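Local coordinates for subtilisin-like serine protease (Fervidobacterium pennivorans, PDB 1R6V), which degrades keratin into peptides as a subtilisin-like serine protease, allowing its bacterium to grow on native feathers, at residues Val463-Phe467 with Gly504-Trp508; Ile526-Glu532 with Val664-Ile668. The protein carries 1 engineered substitution. One frame throughout, in Å; residues are numbered along the deposited sequence.

How the contacts relate
The two contacts lie in series along the chain; they neither nest nor cross. Contact 1 closes first along the chain, when residues 504-508, at the end of strand 496-505, return to residues 463-467, at the start of strand 466-471. It closes a loop of 36 residues inside the Ig-like sandwich. Contact 2 opens in the loop before strand 535-543. It closes when residues 664-668, near the C terminus, come back after 131 residues to join the second beta-sandwich to the first. The contacts touch: P464 CG is 3.5 Å from I526 CD1. F669, in the strand of contact 2, also packs on V463 and P505, so the last strand reaches both.

Contact 1: Val463-Phe467 with Gly504-Trp508; sequences VPTVF and GPDHW
V466 and P505 bring their CA atoms within 4.7 Å of each other, where the start of strand 466-471 lies beside the end of the antiparallel strand 496-505. T465 has a left-handed backbone conformation, with phi 65°. Its hydroxyl is the main acceptor across the contact: D506 N donates to T465 OG1 at 3.1 Å, with an N-H...O angle of 162°. A weak, bent bond also runs from D506 N to T465 O. OG1 accepts a second hydrogen bond, from a water 2.8 Å away.

The F467 ring packs beside the end of strand 496-505. Its CE1 comes within 3.1 Å of G504 O, an oblique approach. T465 O stands 4.2 Å above the ring plane, over its centre. The side chains of D506 and F467 cross at about a right angle, with D506 CB 3.4 Å from F467 CZ. CG of D506 is anti to the backbone N (chi1 -176°), which sets the carboxylate beside the ring. OD1 lies at the ring edge, in its plane, 3.5 Å from F467 CZ. The other oxygen, OD2, has a long, weak ion pair with K481. V463 CG1 meets P505 CG at 3.6 Å, and F669 packs on both residues.

T482 OG1 bonds V463 O and V466 N, so a third part of the Ig-like domain holds this turn. The T465 hydroxyl thus holds the D506 amide, with weak help from T465 O. The acidic group next to the ring edge is consistent with a favourable interaction with the ring's polarised C-H bonds.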
# COMPACT_ATOMS: atom_id res chain seq x y z
N VAL A 463 -4.41 11.78 14.34
CA VAL A 463 -3.82 10.59 14.96
C VAL A 463 -3.33 9.66 13.85
O VAL A 463 -4.12 9.16 13.04
CB VAL A 463 -4.86 9.83 15.83
CG1 VAL A 463 -4.18 8.73 16.60
CG2 VAL A 463 -5.57 10.79 16.76
N PRO A 464 -2.02 9.41 13.81
CA PRO A 464 -1.45 8.53 12.79
C PRO A 464 -1.50 7.03 13.08
O PRO A 464 -1.50 6.60 14.23
CB PRO A 464 -0.01 9.05 12.68
CG PRO A 464 0.30 9.45 14.08
CD PRO A 464 -0.97 10.11 14.57
N THR A 465 -1.52 6.26 12.00
CA THR A 465 -1.54 4.80 12.02
C THR A 465 -2.79 4.18 12.63
O THR A 465 -2.75 3.08 13.18
CB THR A 465 -0.28 4.20 12.73
OG1 THR A 465 -0.40 4.32 14.15
CG2 THR A 465 0.98 4.92 12.27
N VAL A 466 -3.90 4.89 12.53
CA VAL A 466 -5.18 4.37 13.00
C VAL A 466 -5.73 3.56 11.83
O VAL A 466 -5.69 4.02 10.67
CB VAL A 466 -6.14 5.52 13.36
CG1 VAL A 466 -7.55 4.98 13.59
CG2 VAL A 466 -5.64 6.22 14.63
N PHE A 467 -6.20 2.35 12.10
CA PHE A 467 -6.74 1.51 11.04
C PHE A 467 -8.18 1.92 10.77
O PHE A 467 -8.93 2.23 11.70
CB PHE A 467 -6.72 0.03 11.46
CG PHE A 467 -5.69 -0.29 12.53
CD1 PHE A 467 -5.95 -0.02 13.88
CD2 PHE A 467 -4.48 -0.87 12.18
CE1 PHE A 467 -5.00 -0.33 14.87
CE2 PHE A 467 -3.53 -1.19 13.16
CZ PHE A 467 -3.79 -0.92 14.51
N GLY A 504 -7.51 2.56 17.26
CA GLY A 504 -6.43 3.35 17.86
C GLY A 504 -5.07 3.24 17.25
O GLY A 504 -4.86 2.36 16.42
N PRO A 505 -4.09 4.09 17.65
CA PRO A 505 -2.78 3.93 17.01
C PRO A 505 -2.31 2.49 17.07
O PRO A 505 -2.60 1.79 18.03
CB PRO A 505 -1.87 4.88 17.80
CG PRO A 505 -2.83 5.93 18.33
CD PRO A 505 -4.03 5.09 18.73
N ASP A 506 -1.59 2.14 16.03
CA ASP A 506 -1.08 0.78 15.92
C ASP A 506 0.11 0.58 16.85
O ASP A 506 1.15 1.22 16.68
CB ASP A 506 -0.66 0.53 14.47
CG ASP A 506 -0.21 -0.89 14.22
OD1 ASP A 506 -0.42 -1.76 15.09
OD2 ASP A 506 0.36 -1.13 13.14
N HIS A 507 -0.04 -0.38 17.87
CA HIS A 507 1.04 -0.63 18.81
C HIS A 507 1.81 -1.87 18.35
O HIS A 507 1.74 -2.92 19.01
CB HIS A 507 0.48 -0.85 20.22
CG HIS A 507 -0.83 -1.58 20.24
ND1 HIS A 507 -2.01 -1.01 19.79
CD2 HIS A 507 -1.15 -2.83 20.64
CE1 HIS A 507 -2.99 -1.87 19.93
NE2 HIS A 507 -2.50 -2.99 20.44
N TRP A 508 2.53 -1.75 17.24
CA TRP A 508 3.29 -2.88 16.68
C TRP A 508 4.67 -3.03 17.30
O TRP A 508 5.34 -4.04 17.08
CB TRP A 508 3.47 -2.71 15.17
CG TRP A 508 4.19 -1.45 14.77
CD1 TRP A 508 3.64 -0.23 14.57
CD2 TRP A 508 5.61 -1.30 14.53
NE1 TRP A 508 4.60 0.68 14.22
CE2 TRP A 508 5.82 0.05 14.18
CE3 TRP A 508 6.71 -2.17 14.58
CZ2 TRP A 508 7.10 0.56 13.88
CZ3 TRP A 508 7.98 -1.66 14.27
CH2 TRP A 508 8.16 -0.31 13.93
O HOH W 1 1.84 3.13 15.31

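Contact 2: Ile526-Glu532 with Val664-Ile668; sequences IALRMAE and VWWTI
R529 lies flat on W666 in a cation-pi stack that joins the first beta-sandwich to the second. The loop before strand 535-543 meets strand 666-669 here. The guanidinium and indole planes are 6° apart, and CZ of R529 is 3.6 Å from the centroid of the six-membered ring of W666. The arginine chain is extended from CG to NE, which carries the group across to the indole. F607 also stacks with W666.

W665 O and E532 meet the guanidinium at its edge, and NE pairs with D649. NH1 of R529 donates to W665 O at 2.9 Å and makes a salt bridge to E532 OE2, also 2.9 Å. E532 OE2 also accepts T667 N at 2.7 Å, nearly straight but from above the carboxylate plane. OE1 of E532 takes R529 N. With an alanine here, T667 N would probably lose its acceptor and R529 one of its two carboxylate partners.

L528 crosses W665 at about a right angle, its CD1 3.8 Å from the centroid of the six-membered ring, a CH-pi contact. CG of W665 sits between the backbone N and the carbonyl carbon (chi1 64°), which turns the indole to L528 and I526. At the edge of this ring, W665 NE1 donates in the indole plane to I526 O, 3.0 Å away.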
# COMPACT_ATOMS: atom_id res chain seq x y z
N ILE A 526 3.58 4.57 17.22
CA ILE A 526 2.99 5.79 17.75
C ILE A 526 2.62 5.57 19.21
O ILE A 526 2.85 6.45 20.05
CB ILE A 526 1.72 6.15 16.98
CG1 ILE A 526 2.08 6.56 15.55
CG2 ILE A 526 0.98 7.25 17.71
CD1 ILE A 526 3.00 7.78 15.47
N ALA A 527 2.03 4.42 19.49
CA ALA A 527 1.61 4.05 20.84
C ALA A 527 2.44 2.87 21.28
O ALA A 527 2.75 1.98 20.48
CB ALA A 527 0.12 3.68 20.84
N LEU A 528 2.79 2.84 22.56
CA LEU A 528 3.61 1.76 23.09
C LEU A 528 2.82 0.68 23.80
O LEU A 528 3.37 -0.39 24.11
CB LEU A 528 4.64 2.35 24.06
CG LEU A 528 5.56 3.43 23.47
CD1 LEU A 528 6.47 4.02 24.55
CD2 LEU A 528 6.40 2.81 22.35
N ARG A 529 1.54 0.94 24.06
CA ARG A 529 0.70 -0.01 24.80
C ARG A 529 -0.69 -0.23 24.22
O ARG A 529 -1.33 0.71 23.75
CB ARG A 529 0.54 0.48 26.23
CG ARG A 529 1.84 0.86 26.90
CD ARG A 529 1.60 1.43 28.28
NE ARG A 529 2.83 2.01 28.81
CZ ARG A 529 3.36 3.15 28.38
NH1 ARG A 529 2.77 3.84 27.42
NH2 ARG A 529 4.51 3.58 28.89
N MET A 530 -1.16 -1.47 24.30
CA MET A 530 -2.49 -1.81 23.80
C MET A 530 -3.53 -0.97 24.54
O MET A 530 -4.56 -0.59 23.98
CB MET A 530 -2.77 -3.30 24.00
CG MET A 530 -4.07 -3.78 23.36
SD MET A 530 -4.33 -5.56 23.56
CE MET A 530 -3.60 -6.16 22.06
N ALA A 531 -3.25 -0.66 25.81
CA ALA A 531 -4.17 0.13 26.61
C ALA A 531 -4.42 1.53 26.07
O ALA A 531 -5.39 2.18 26.44
CB ALA A 531 -3.66 0.22 28.07
N GLU A 532 -3.53 2.00 25.19
CA GLU A 532 -3.67 3.33 24.61
C GLU A 532 -4.55 3.34 23.36
O GLU A 532 -5.02 4.40 22.93
CB GLU A 532 -2.29 3.90 24.28
CG GLU A 532 -1.42 4.05 25.52
CD GLU A 532 0.03 4.29 25.21
OE1 GLU A 532 0.56 3.62 24.30
OE2 GLU A 532 0.64 5.15 25.90
N VAL A 664 10.19 6.80 27.54
CA VAL A 664 8.94 6.07 27.32
C VAL A 664 7.83 7.10 27.51
O VAL A 664 7.88 7.95 28.42
CB VAL A 664 8.81 4.91 28.35
CG1 VAL A 664 7.38 4.45 28.46
CG2 VAL A 664 9.69 3.73 27.90
N TRP A 665 6.83 7.04 26.63
CA TRP A 665 5.74 7.99 26.71
C TRP A 665 4.38 7.34 26.82
O TRP A 665 4.24 6.14 26.60
CB TRP A 665 5.77 8.93 25.50
CG TRP A 665 5.53 8.23 24.19
CD1 TRP A 665 4.33 8.00 23.58
CD2 TRP A 665 6.53 7.66 23.34
NE1 TRP A 665 4.52 7.33 22.39
CE2 TRP A 665 5.86 7.10 22.22
CE3 TRP A 665 7.93 7.56 23.41
CZ2 TRP A 665 6.54 6.46 21.17
CZ3 TRP A 665 8.61 6.92 22.36
CH2 TRP A 665 7.91 6.38 21.26
N TRP A 666 3.40 8.16 27.19
CA TRP A 666 2.00 7.74 27.34
C TRP A 666 1.24 8.51 26.27
O TRP A 666 1.33 9.74 26.19
CB TRP A 666 1.50 8.11 28.74
CG TRP A 666 2.39 7.57 29.81
CD1 TRP A 666 3.54 8.14 30.28
CD2 TRP A 666 2.27 6.30 30.46
NE1 TRP A 666 4.14 7.30 31.18
CE2 TRP A 666 3.39 6.16 31.31
CE3 TRP A 666 1.33 5.26 30.40
CZ2 TRP A 666 3.60 5.03 32.11
CZ3 TRP A 666 1.54 4.13 31.19
CH2 TRP A 666 2.67 4.03 32.03
N THR A 667 0.49 7.78 25.46
CA THR A 667 -0.26 8.36 24.35
C THR A 667 -1.73 8.56 24.73
O THR A 667 -2.44 7.60 25.00
CB THR A 667 -0.12 7.44 23.12
OG1 THR A 667 1.27 7.29 22.80
CG2 THR A 667 -0.82 8.04 21.90
N ILE A 668 -2.16 9.82 24.74
CA ILE A 668 -3.53 10.17 25.10
C ILE A 668 -4.15 11.16 24.11
O ILE A 668 -3.44 11.80 23.32
CB ILE A 668 -3.60 10.74 26.53
CG1 ILE A 668 -2.73 11.99 26.66
CG2 ILE A 668 -3.19 9.66 27.52
CD1 ILE A 668 -1.26 11.71 26.77
O HOH W 2 -5.09 6.47 24.93